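Local atomic coordinates of Xaa-Pro Dipeptidase (Alteromonas macleodii, PDB entry 2QS8), a protein that probably hydrolyses dipeptides or similar substrates as a metal-dependent carboxypeptidase of the amidohydrolase superfamily. Residues S122-I127 against G189-K194; E89-L94 against G114-V119; P276-G281 against D311-A316. All coordinates share one frame; numbering follows the deposited sequence.

Contact 1 of 3, residues S122-I127 against G189-K194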
ATOM      1  N   SER A 122       7.561 -16.364 -24.493  1.00 21.35           N
ATOM      2  CA  SER A 122       8.807 -16.843 -25.086  1.00 22.49           C
ATOM      3  C   SER A 122       8.555 -17.652 -26.364  1.00 21.21           C
ATOM      4  O   SER A 122       9.279 -17.531 -27.348  1.00 20.57           O
ATOM      5  CB  SER A 122       9.581 -17.701 -24.083  1.00 24.14           C
ATOM      6  OG  SER A 122       9.940 -16.948 -22.939  1.00 25.23           O
ATOM      7  N   LEU A 123       7.515 -18.470 -26.352  1.00 21.04           N
ATOM      8  CA  LEU A 123       7.203 -19.287 -27.511  1.00 22.34           C
ATOM      9  C   LEU A 123       6.813 -18.392 -28.693  1.00 23.40           C
ATOM     10  O   LEU A 123       7.264 -18.603 -29.825  1.00 23.03           O
ATOM     11  CB  LEU A 123       6.072 -20.253 -27.172  1.00 22.78           C
ATOM     12  CG  LEU A 123       5.789 -21.350 -28.196  1.00 23.70           C
ATOM     13  CD1 LEU A 123       7.082 -22.114 -28.477  1.00 24.54           C
ATOM     14  CD2 LEU A 123       4.701 -22.281 -27.677  1.00 19.00           C
ATOM     15  N   ARG A 124       5.986 -17.391 -28.406  1.00 23.52           N
ATOM     16  CA  ARG A 124       5.530 -16.437 -29.415  1.00 22.99           C
ATOM     17  C   ARG A 124       6.731 -15.776 -30.072  1.00 22.85           C
ATOM     18  O   ARG A 124       6.828 -15.735 -31.292  1.00 22.90           O
ATOM     19  CB  ARG A 124       4.654 -15.352 -28.772  1.00 23.25           C
ATOM     20  CG  ARG A 124       4.284 -14.215 -29.710  1.00 21.84           C
ATOM     21  CD  ARG A 124       3.845 -12.983 -28.929  1.00 22.36           C
ATOM     22  NE  ARG A 124       4.971 -12.322 -28.273  1.00 21.68           N
ATOM     23  CZ  ARG A 124       4.858 -11.478 -27.252  1.00 21.04           C
ATOM     24  NH1 ARG A 124       3.662 -11.183 -26.754  1.00 19.30           N
ATOM     25  NH2 ARG A 124       5.945 -10.931 -26.733  1.00 17.97           N
ATOM     26  N   ASP A 125       7.650 -15.268 -29.257  1.00 21.84           N
ATOM     27  CA  ASP A 125       8.833 -14.603 -29.791  1.00 22.73           C
ATOM     28  C   ASP A 125       9.717 -15.525 -30.619  1.00 22.48           C
ATOM     29  O   ASP A 125      10.270 -15.095 -31.631  1.00 22.55           O
ATOM     30  CB  ASP A 125       9.653 -13.961 -28.666  1.00 22.22           C
ATOM     31  CG  ASP A 125       8.942 -12.767 -28.032  1.00 23.31           C
ATOM     32  OD1 ASP A 125       7.946 -12.278 -28.603  1.00 22.20           O
ATOM     33  OD2 ASP A 125       9.384 -12.310 -26.961  1.00 27.54           O
ATOM     34  N   ALA A 126       9.844 -16.784 -30.195  1.00 22.50           N
ATOM     35  CA  ALA A 126      10.661 -17.757 -30.915  1.00 21.80           C
ATOM     36  C   ALA A 126      10.022 -18.061 -32.269  1.00 22.81           C
ATOM     37  O   ALA A 126      10.704 -18.154 -33.285  1.00 22.84           O
ATOM     38  CB  ALA A 126      10.805 -19.050 -30.102  1.00 19.09           C
ATOM     39  N   ILE A 127       8.704 -18.213 -32.270  1.00 22.93           N
ATOM     40  CA  ILE A 127       7.984 -18.496 -33.497  1.00 24.00           C
ATOM     41  C   ILE A 127       8.034 -17.300 -34.449  1.00 25.73           C
ATOM     42  O   ILE A 127       8.371 -17.443 -35.623  1.00 27.97           O
ATOM     43  CB  ILE A 127       6.507 -18.846 -33.221  1.00 21.75           C
ATOM     44  CG1 ILE A 127       6.419 -20.206 -32.530  1.00 20.48           C
ATOM     45  CG2 ILE A 127       5.725 -18.859 -34.531  1.00 21.19           C
ATOM     46  CD1 ILE A 127       5.045 -20.561 -32.039  1.00 23.68           C
ATOM     47  N   GLY A 189       6.287  -8.721 -21.429  1.00 20.17           N
ATOM     48  CA  GLY A 189       6.116  -8.826 -22.868  1.00 19.14           C
ATOM     49  C   GLY A 189       4.749  -9.326 -23.325  1.00 18.21           C
ATOM     50  O   GLY A 189       4.599  -9.707 -24.477  1.00 18.88           O
ATOM     51  N   ALA A 190       3.752  -9.321 -22.443  1.00 17.81           N
ATOM     52  CA  ALA A 190       2.408  -9.795 -22.805  1.00 18.74           C
ATOM     53  C   ALA A 190       1.649  -8.878 -23.779  1.00 20.00           C
ATOM     54  O   ALA A 190       1.853  -7.663 -23.787  1.00 19.85           O
ATOM     55  CB  ALA A 190       1.577  -9.990 -21.547  1.00 17.76           C
ATOM     56  N   ASP A 191       0.778  -9.467 -24.595  1.00 19.70           N
ATOM     57  CA  ASP A 191      -0.035  -8.713 -25.557  1.00 20.39           C
ATOM     58  C   ASP A 191      -1.320  -8.271 -24.874  1.00 21.08           C
ATOM     59  O   ASP A 191      -1.905  -7.248 -25.228  1.00 22.16           O
ATOM     60  CB  ASP A 191      -0.422  -9.570 -26.771  1.00 20.08           C
ATOM     61  CG  ASP A 191       0.772 -10.109 -27.521  1.00 22.25           C
ATOM     62  OD1 ASP A 191       1.052 -11.326 -27.411  1.00 22.47           O
ATOM     63  OD2 ASP A 191       1.424  -9.308 -28.221  1.00 24.48           O
ATOM     64  N   GLY A 192      -1.759  -9.059 -23.896  1.00 21.98           N
ATOM     65  CA  GLY A 192      -2.981  -8.743 -23.182  1.00 21.28           C
ATOM     66  C   GLY A 192      -2.985  -9.166 -21.728  1.00 21.02           C
ATOM     67  O   GLY A 192      -1.978  -9.625 -21.180  1.00 20.45           O
ATOM     68  N   ILE A 193      -4.149  -9.015 -21.106  1.00 20.99           N
ATOM     69  CA  ILE A 193      -4.328  -9.338 -19.701  1.00 19.30           C
ATOM     70  C   ILE A 193      -5.412 -10.367 -19.492  1.00 21.60           C
ATOM     71  O   ILE A 193      -6.423 -10.384 -20.197  1.00 20.68           O
ATOM     72  CB  ILE A 193      -4.711  -8.073 -18.894  1.00 18.68           C
ATOM     73  CG1 ILE A 193      -3.569  -7.058 -18.925  1.00 16.15           C
ATOM     74  CG2 ILE A 193      -5.065  -8.450 -17.453  1.00 16.80           C
ATOM     75  CD1 ILE A 193      -2.285  -7.524 -18.228  1.00 16.64           C
ATOM     76  N   LYS A 194      -5.197 -11.225 -18.502  1.00 22.38           N
ATOM     77  CA  LYS A 194      -6.163 -12.248 -18.139  1.00 22.80           C
ATOM     78  C   LYS A 194      -6.314 -12.239 -16.614  1.00 22.35           C
ATOM     79  O   LYS A 194      -5.319 -12.219 -15.888  1.00 20.54           O
ATOM     80  CB  LYS A 194      -5.675 -13.615 -18.618  1.00 24.23           C
ATOM     81  CG  LYS A 194      -6.392 -14.795 -17.993  1.00 24.40           C
ATOM     82  CD  LYS A 194      -7.846 -14.870 -18.410  1.00 23.82           C
ATOM     83  CE  LYS A 194      -8.482 -16.156 -17.893  1.00 27.10           C
ATOM     84  NZ  LYS A 194      -7.663 -17.361 -18.199  1.00 27.16           N
TER

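Contact 2 of 3, residues E89-L94 against G114-V119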
ATOM      1  N   GLU A  89      11.283 -24.967 -17.416  1.00 21.24           N
ATOM      2  CA  GLU A  89      11.890 -25.451 -18.642  1.00 21.44           C
ATOM      3  C   GLU A  89      11.030 -26.570 -19.264  1.00 20.54           C
ATOM      4  O   GLU A  89      10.898 -26.639 -20.482  1.00 19.47           O
ATOM      5  CB  GLU A  89      13.302 -25.973 -18.379  1.00 21.19           C
ATOM      6  CG  GLU A  89      14.337 -24.897 -18.039  1.00 22.47           C
ATOM      7  CD  GLU A  89      14.235 -24.358 -16.613  1.00 24.48           C
ATOM      8  OE1 GLU A  89      13.291 -24.712 -15.875  1.00 23.13           O
ATOM      9  OE2 GLU A  89      15.115 -23.563 -16.231  1.00 24.09           O
HETATM   10  N   MSE A  90      10.459 -27.445 -18.432  1.00 19.48           N
HETATM   11  CA  MSE A  90       9.615 -28.531 -18.949  1.00 19.62           C
HETATM   12  C   MSE A  90       8.327 -27.966 -19.572  1.00 18.34           C
HETATM   13  O   MSE A  90       7.883 -28.442 -20.606  1.00 19.38           O
HETATM   14  CB  MSE A  90       9.260 -29.526 -17.835  1.00 17.06           C
HETATM   15  CG  MSE A  90       8.356 -30.674 -18.274  1.00 14.39           C
HETATM   16 SE   MSE A  90       9.339 -31.809 -19.563  1.00 24.51          SE
HETATM   17  CE  MSE A  90      10.524 -32.860 -18.376  1.00 16.30           C
ATOM     18  N   GLN A  91       7.742 -26.950 -18.942  1.00 17.94           N
ATOM     19  CA  GLN A  91       6.529 -26.328 -19.462  1.00 17.71           C
ATOM     20  C   GLN A  91       6.791 -25.780 -20.869  1.00 17.82           C
ATOM     21  O   GLN A  91       6.006 -25.987 -21.789  1.00 17.67           O
ATOM     22  CB  GLN A  91       6.072 -25.186 -18.550  1.00 17.20           C
ATOM     23  CG  GLN A  91       5.690 -25.634 -17.152  1.00 21.24           C
ATOM     24  CD  GLN A  91       5.601 -24.487 -16.149  1.00 23.39           C
ATOM     25  OE1 GLN A  91       5.726 -24.704 -14.947  1.00 28.52           O
ATOM     26  NE2 GLN A  91       5.380 -23.279 -16.631  1.00 23.55           N
ATOM     27  N   ALA A  92       7.917 -25.090 -21.018  1.00 18.13           N
ATOM     28  CA  ALA A  92       8.299 -24.510 -22.300  1.00 20.35           C
ATOM     29  C   ALA A  92       8.533 -25.581 -23.362  1.00 19.61           C
ATOM     30  O   ALA A  92       8.068 -25.451 -24.493  1.00 19.46           O
ATOM     31  CB  ALA A  92       9.547 -23.645 -22.135  1.00 17.97           C
ATOM     32  N   ILE A  93       9.257 -26.628 -22.988  1.00 19.90           N
ATOM     33  CA  ILE A  93       9.552 -27.741 -23.887  1.00 19.23           C
ATOM     34  C   ILE A  93       8.255 -28.373 -24.375  1.00 19.21           C
ATOM     35  O   ILE A  93       8.075 -28.584 -25.567  1.00 20.94           O
ATOM     36  CB  ILE A  93      10.432 -28.795 -23.178  1.00 17.63           C
ATOM     37  CG1 ILE A  93      11.838 -28.219 -23.018  1.00 18.00           C
ATOM     38  CG2 ILE A  93      10.485 -30.094 -23.971  1.00 17.89           C
ATOM     39  CD1 ILE A  93      12.723 -29.000 -22.096  1.00 20.03           C
ATOM     40  N   LEU A  94       7.344 -28.656 -23.453  1.00 19.43           N
ATOM     41  CA  LEU A  94       6.064 -29.243 -23.819  1.00 19.57           C
ATOM     42  C   LEU A  94       5.212 -28.272 -24.661  1.00 19.83           C
ATOM     43  O   LEU A  94       4.440 -28.686 -25.527  1.00 20.11           O
ATOM     44  CB  LEU A  94       5.297 -29.641 -22.559  1.00 19.08           C
ATOM     45  CG  LEU A  94       5.916 -30.710 -21.645  1.00 20.26           C
ATOM     46  CD1 LEU A  94       5.037 -30.883 -20.410  1.00 19.74           C
ATOM     47  CD2 LEU A  94       6.066 -32.036 -22.403  1.00 18.45           C
ATOM     48  N   GLY A 114      -2.978 -17.562 -20.148  1.00 21.21           N
ATOM     49  CA  GLY A 114      -2.481 -18.080 -18.885  1.00 21.83           C
ATOM     50  C   GLY A 114      -1.437 -19.190 -18.873  1.00 21.13           C
ATOM     51  O   GLY A 114      -1.624 -20.232 -19.483  1.00 22.08           O
ATOM     52  N   ASP A 115      -0.330 -18.943 -18.176  1.00 21.41           N
ATOM     53  CA  ASP A 115       0.738 -19.927 -17.983  1.00 22.21           C
ATOM     54  C   ASP A 115       1.561 -19.404 -16.814  1.00 23.09           C
ATOM     55  O   ASP A 115       1.257 -18.326 -16.302  1.00 22.87           O
ATOM     56  CB  ASP A 115       1.605 -20.131 -19.247  1.00 21.95           C
ATOM     57  CG  ASP A 115       2.304 -18.866 -19.719  1.00 25.40           C
ATOM     58  OD1 ASP A 115       1.973 -18.392 -20.829  1.00 27.67           O
ATOM     59  OD2 ASP A 115       3.191 -18.357 -19.002  1.00 25.56           O
ATOM     60  N   SER A 116       2.588 -20.136 -16.384  1.00 20.61           N
ATOM     61  CA  SER A 116       3.373 -19.691 -15.233  1.00 20.57           C
ATOM     62  C   SER A 116       3.932 -18.268 -15.357  1.00 20.02           C
ATOM     63  O   SER A 116       4.335 -17.673 -14.361  1.00 19.92           O
ATOM     64  CB  SER A 116       4.493 -20.692 -14.912  1.00 19.86           C
ATOM     65  OG  SER A 116       5.416 -20.824 -15.976  1.00 20.81           O
ATOM     66  N   GLY A 117       3.947 -17.721 -16.568  1.00 21.30           N
ATOM     67  CA  GLY A 117       4.421 -16.358 -16.746  1.00 18.39           C
ATOM     68  C   GLY A 117       5.096 -15.979 -18.059  1.00 20.31           C
ATOM     69  O   GLY A 117       4.723 -14.997 -18.692  1.00 19.97           O
ATOM     70  N   LEU A 118       6.089 -16.755 -18.477  1.00 20.52           N
ATOM     71  CA  LEU A 118       6.834 -16.442 -19.681  1.00 20.84           C
ATOM     72  C   LEU A 118       6.818 -17.538 -20.749  1.00 21.13           C
ATOM     73  O   LEU A 118       7.558 -17.465 -21.731  1.00 22.00           O
ATOM     74  CB  LEU A 118       8.284 -16.121 -19.292  1.00 23.58           C
ATOM     75  CG  LEU A 118       8.672 -14.677 -18.944  1.00 25.12           C
ATOM     76  CD1 LEU A 118       8.520 -13.824 -20.193  1.00 26.21           C
ATOM     77  CD2 LEU A 118       7.808 -14.117 -17.838  1.00 26.32           C
ATOM     78  N   VAL A 119       5.974 -18.547 -20.572  1.00 21.05           N
ATOM     79  CA  VAL A 119       5.921 -19.635 -21.541  1.00 19.92           C
ATOM     80  C   VAL A 119       5.406 -19.175 -22.917  1.00 19.60           C
ATOM     81  O   VAL A 119       6.159 -19.168 -23.889  1.00 19.88           O
ATOM     82  CB  VAL A 119       5.071 -20.810 -21.005  1.00 21.15           C
ATOM     83  CG1 VAL A 119       5.112 -21.986 -21.985  1.00 18.73           C
ATOM     84  CG2 VAL A 119       5.606 -21.247 -19.644  1.00 19.94           C
TER

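Contact 3 of 3, residues P276-G281 against D311-A316. With MET (methionine), chain D.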
ATOM      1  N   PRO A 276     -17.094 -19.582 -24.757  1.00 27.13           N
ATOM      2  CA  PRO A 276     -17.637 -20.717 -24.012  1.00 26.53           C
ATOM      3  C   PRO A 276     -16.744 -21.834 -23.471  1.00 25.61           C
ATOM      4  O   PRO A 276     -16.913 -22.236 -22.328  1.00 26.12           O
ATOM      5  CB  PRO A 276     -18.718 -21.248 -24.949  1.00 28.38           C
ATOM      6  CG  PRO A 276     -18.144 -20.979 -26.289  1.00 28.93           C
ATOM      7  CD  PRO A 276     -17.584 -19.589 -26.146  1.00 26.93           C
ATOM      8  N   THR A 277     -15.807 -22.330 -24.265  1.00 24.57           N
ATOM      9  CA  THR A 277     -14.963 -23.448 -23.840  1.00 24.70           C
ATOM     10  C   THR A 277     -15.857 -24.600 -23.392  1.00 24.69           C
ATOM     11  O   THR A 277     -15.701 -25.145 -22.291  1.00 25.14           O
ATOM     12  CB  THR A 277     -13.991 -23.087 -22.673  1.00 25.45           C
ATOM     13  OG1 THR A 277     -14.725 -22.911 -21.445  1.00 23.71           O
ATOM     14  CG2 THR A 277     -13.200 -21.832 -23.021  1.00 23.15           C
ATOM     15  N   ILE A 278     -16.808 -24.958 -24.248  1.00 24.21           N
ATOM     16  CA  ILE A 278     -17.718 -26.056 -23.942  1.00 25.77           C
ATOM     17  C   ILE A 278     -16.928 -27.350 -23.722  1.00 27.18           C
ATOM     18  O   ILE A 278     -17.220 -28.105 -22.801  1.00 27.76           O
ATOM     19  CB  ILE A 278     -18.740 -26.292 -25.081  1.00 25.33           C
ATOM     20  CG1 ILE A 278     -19.529 -25.012 -25.349  1.00 23.72           C
ATOM     21  CG2 ILE A 278     -19.702 -27.416 -24.690  1.00 23.50           C
ATOM     22  CD1 ILE A 278     -20.412 -25.086 -26.570  1.00 29.14           C
ATOM     23  N   SER A 279     -15.925 -27.584 -24.566  1.00 28.15           N
ATOM     24  CA  SER A 279     -15.091 -28.781 -24.474  1.00 29.67           C
ATOM     25  C   SER A 279     -14.569 -29.011 -23.061  1.00 30.98           C
ATOM     26  O   SER A 279     -14.764 -30.080 -22.486  1.00 31.55           O
ATOM     27  CB  SER A 279     -13.895 -28.677 -25.422  1.00 30.02           C
ATOM     28  OG  SER A 279     -14.301 -28.682 -26.776  1.00 33.09           O
ATOM     29  N   ALA A 280     -13.896 -28.003 -22.517  1.00 32.50           N
ATOM     30  CA  ALA A 280     -13.333 -28.095 -21.176  1.00 34.37           C
ATOM     31  C   ALA A 280     -14.442 -28.377 -20.174  1.00 34.58           C
ATOM     32  O   ALA A 280     -14.234 -29.098 -19.202  1.00 35.56           O
ATOM     33  CB  ALA A 280     -12.605 -26.799 -20.811  1.00 33.51           C
ATOM     34  N   GLY A 281     -15.612 -27.798 -20.419  1.00 34.53           N
ATOM     35  CA  GLY A 281     -16.743 -28.010 -19.537  1.00 34.95           C
ATOM     36  C   GLY A 281     -17.117 -29.482 -19.515  1.00 36.79           C
ATOM     37  O   GLY A 281     -17.207 -30.094 -18.448  1.00 36.07           O
ATOM     38  N   ASP A 311     -25.430 -25.684 -21.719  1.00 37.78           N
ATOM     39  CA  ASP A 311     -26.753 -25.103 -21.584  1.00 38.58           C
ATOM     40  C   ASP A 311     -26.679 -23.579 -21.643  1.00 37.25           C
ATOM     41  O   ASP A 311     -27.501 -22.936 -22.289  1.00 37.27           O
ATOM     42  CB  ASP A 311     -27.392 -25.550 -20.273  1.00 41.79           C
ATOM     43  CG  ASP A 311     -28.860 -25.209 -20.211  1.00 45.23           C
ATOM     44  OD1 ASP A 311     -29.611 -25.718 -21.073  1.00 49.14           O
ATOM     45  OD2 ASP A 311     -29.262 -24.431 -19.319  1.00 45.81           O
ATOM     46  N   THR A 312     -25.694 -23.000 -20.965  1.00 34.90           N
ATOM     47  CA  THR A 312     -25.518 -21.556 -20.975  1.00 32.20           C
ATOM     48  C   THR A 312     -25.191 -21.073 -22.392  1.00 32.74           C
ATOM     49  O   THR A 312     -25.650 -20.016 -22.822  1.00 31.33           O
ATOM     50  CB  THR A 312     -24.391 -21.140 -20.009  1.00 31.42           C
ATOM     51  OG1 THR A 312     -24.844 -21.306 -18.660  1.00 32.26           O
ATOM     52  CG2 THR A 312     -23.993 -19.696 -20.222  1.00 28.95           C
ATOM     53  N   PHE A 313     -24.406 -21.859 -23.117  1.00 33.53           N
ATOM     54  CA  PHE A 313     -24.027 -21.507 -24.483  1.00 35.17           C
ATOM     55  C   PHE A 313     -25.243 -21.271 -25.376  1.00 35.64           C
ATOM     56  O   PHE A 313     -25.316 -20.267 -26.083  1.00 33.83           O
ATOM     57  CB  PHE A 313     -23.169 -22.619 -25.100  1.00 35.84           C
ATOM     58  CG  PHE A 313     -22.873 -22.411 -26.561  1.00 36.84           C
ATOM     59  CD1 PHE A 313     -21.877 -21.531 -26.961  1.00 37.39           C
ATOM     60  CD2 PHE A 313     -23.612 -23.080 -27.539  1.00 36.44           C
ATOM     61  CE1 PHE A 313     -21.608 -21.312 -28.307  1.00 37.73           C
ATOM     62  CE2 PHE A 313     -23.353 -22.867 -28.890  1.00 37.21           C
ATOM     63  CZ  PHE A 313     -22.347 -21.980 -29.275  1.00 38.30           C
ATOM     64  N   ARG A 314     -26.184 -22.215 -25.353  1.00 36.49           N
ATOM     65  CA  ARG A 314     -27.394 -22.117 -26.164  1.00 37.63           C
ATOM     66  C   ARG A 314     -28.147 -20.838 -25.833  1.00 37.98           C
ATOM     67  O   ARG A 314     -28.534 -20.092 -26.733  1.00 38.40           O
ATOM     68  CB  ARG A 314     -28.298 -23.329 -25.928  1.00 39.17           C
ATOM     69  CG  ARG A 314     -29.650 -23.239 -26.612  1.00 41.48           C
ATOM     70  CD  ARG A 314     -30.513 -24.450 -26.292  1.00 44.13           C
ATOM     71  NE  ARG A 314     -30.046 -25.673 -26.950  1.00 46.63           N
ATOM     72  CZ  ARG A 314     -30.117 -25.892 -28.262  1.00 47.88           C
ATOM     73  NH1 ARG A 314     -30.636 -24.971 -29.063  1.00 48.85           N
ATOM     74  NH2 ARG A 314     -29.676 -27.034 -28.775  1.00 46.93           N
ATOM     75  N   LYS A 315     -28.348 -20.595 -24.540  1.00 38.44           N
ATOM     76  CA  LYS A 315     -29.045 -19.400 -24.068  1.00 39.27           C
ATOM     77  C   LYS A 315     -28.380 -18.119 -24.568  1.00 38.16           C
ATOM     78  O   LYS A 315     -29.047 -17.207 -25.054  1.00 37.68           O
ATOM     79  CB  LYS A 315     -29.078 -19.375 -22.537  1.00 41.94           C
ATOM     80  CG  LYS A 315     -29.963 -20.434 -21.892  1.00 47.11           C
ATOM     81  CD  LYS A 315     -29.874 -20.366 -20.367  1.00 50.81           C
ATOM     82  CE  LYS A 315     -31.020 -21.119 -19.691  1.00 53.54           C
ATOM     83  NZ  LYS A 315     -31.074 -22.563 -20.061  1.00 55.35           N
ATOM     84  N   ALA A 316     -27.057 -18.058 -24.442  1.00 36.61           N
ATOM     85  CA  ALA A 316     -26.312 -16.883 -24.862  1.00 35.27           C
ATOM     86  C   ALA A 316     -26.416 -16.673 -26.361  1.00 34.20           C
ATOM     87  O   ALA A 316     -26.608 -15.554 -26.821  1.00 31.30           O
ATOM     88  CB  ALA A 316     -24.852 -17.015 -24.459  1.00 33.17           C
TER
HETATM   89  N   MET D 600     -10.138 -23.922 -16.406  1.00 39.57           N
HETATM   90  CA  MET D 600     -11.545 -23.712 -15.955  1.00 38.07           C
HETATM   91  C   MET D 600     -11.670 -23.771 -14.435  1.00 36.81           C
HETATM   92  O   MET D 600     -12.645 -23.197 -13.908  1.00 35.27           O
HETATM   93  CB  MET D 600     -12.449 -24.777 -16.573  1.00 41.37           C
HETATM   94  CG  MET D 600     -13.902 -24.600 -16.223  1.00 44.20           C
HETATM   95  SD  MET D 600     -14.909 -25.716 -17.134  1.00 50.81           S
HETATM   96  CE  MET D 600     -14.734 -25.024 -18.755  1.00 47.95           C
HETATM   97  OXT MET D 600     -10.796 -24.397 -13.797  1.00 34.66           O

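Contact 1 of 3, residues S122-I127 against G189-K194
The guanidinium of R124 meets G189 and D191 at its edge. G189 O and D125 OD1 lie in the guanidinium plane, and D191 OD1 lies close to it. The end of the group faces G189 O and holds it with two nitrogens. R124 NH1 and R124 NH2 are each 2.9 Å from G189 O. The NH1 bond runs nearly along the C=O axis, at 161°. The NH2 bond is more bent at the carbonyl. R124 NH1 also forms a salt bridge, 2.7 Å from D191 OD1. The two planes are 67° apart, and NH1 meets D191 OD1 from above the carboxylate plane. Along the side formed by NE and NH2, both nitrogens donate to D125 OD1, with R124 NE 3.0 Å from D125 OD1. Together with the bonds to G189 and D191, this side-on grip within helix 119-128 should limit rotation of the group.

In the TIM barrel, the contact joins helix 119-128 to the turn that leads from helix 175-188 into strand 192-196. G189 has positive phi and is the C' residue of a Schellman motif, in which A190 N bonds to R185 O. The arginine therefore holds a carbonyl just past the helix end. D191 OD1 has a second donor, the backbone N of A139, which ties it to strand 136-139. The R124 chain bends at chi3 (72°), and with this bend NE and NH2 lie at D125 OD1 while the NH1/NH2 end meets G189 O.

Contact 2 of 3, residues E89-L94 against G114-V119
V119 points both methyls at helix 88-104, with CG1 anti to the backbone N (chi1 -176°), and they meet Q91 and A92 there. Q91 CG is anti to the carbonyl carbon (chi1 -63°), and the chain beyond it is extended, which carries the amide across to S116. The hydroxyl of S116 faces this amide.

The apolar part is small. V119 CG1 is 4.1 Å from A92 CA, and V119 CG2 is 4.1 Å from Q91 CB. The backbones come near each other here, with A92 CA 5.5 Å from V119 CA.

The carboxylate of D115 ties the loop together. D115 OD2 accepts from G117 N at 2.6 Å, which makes an Asx turn. D115 OD2 also accepts from V119 N at 3.2 Å, a donor that comes from well above the carboxylate plane. D115 OD1 takes the N-H of A120. One carboxylate thus binds N-H groups of the loop and of the start of helix 119-128, which follows L118 at the N-cap. L118 itself packs on V159 of a second subunit.

G114 O accepts from ND1 of H71, a magnesium ligand. Residues 114-118 form the loop that follows strand 107-112 and leads into helix 119-128, and such loops border the active site in amidohydrolase TIM barrels.

Contact 3 of 3, residues P276-G281 against D311-A316
The ring of F313 carries a methyl over one face. I278 CD1 lies 3.9 Å from the F313 ring centroid and 20° off the normal, a CH-pi contact. The methyl is displaced toward the rim, and its nearest ring atom is F313 CG, at 3.6 Å from I278 CD1. The two side chains cross at about a right angle.

P276 adds a second apolar group. P276 CB is 3.8 Å from F313 CD1, and P276 CG also lies near that atom. The proline approaches the ring obliquely. F313 CG is anti to the backbone N (chi1 173°), which swings the ring from helix 299-319 toward P276 and I278. M344 and I323 also touch the phenylalanine, and Y343 packs on I278.

Between P276 and I278, T277 has positive phi and psi. Its side chain makes no contact with 311-316 and belongs to the methionine pocket. T277 OG1 is 3.4 Å from CE of the bound methionine, and A280 CB is 3.5 Å from CE of the methionine. T277 OG1 is also hydrogen-bonded to H255 ND1. E340 accepts from I278 N and S279 OG at the start of helix 278-287.

No hydrogen bond crosses between the two segments. Behind the residues that touch the ligand's methyl, the two segments are therefore held by apolar packing and one CH-pi contact, without directional polar bonds.

Contacts 1 and 2 are neighbours in the barrel, with centres 11 Å apart, and both use helix 119-128 or its start. Contact 3 lies on the opposite side of the chain's centre, about 27 Å from each, measured between centres. Contact 1 is a surface contact and works by charge and hydrogen bonds. Contact 2 is partly buried and mixes a polar side-chain meeting with a little aliphatic packing. Contact 3 is buried and apolar between its segments. Its first segment lines the methionine pocket. Contact 2 reaches the magnesium site at second hand, through G114 O and H71, and contact 1 includes no residue of either site.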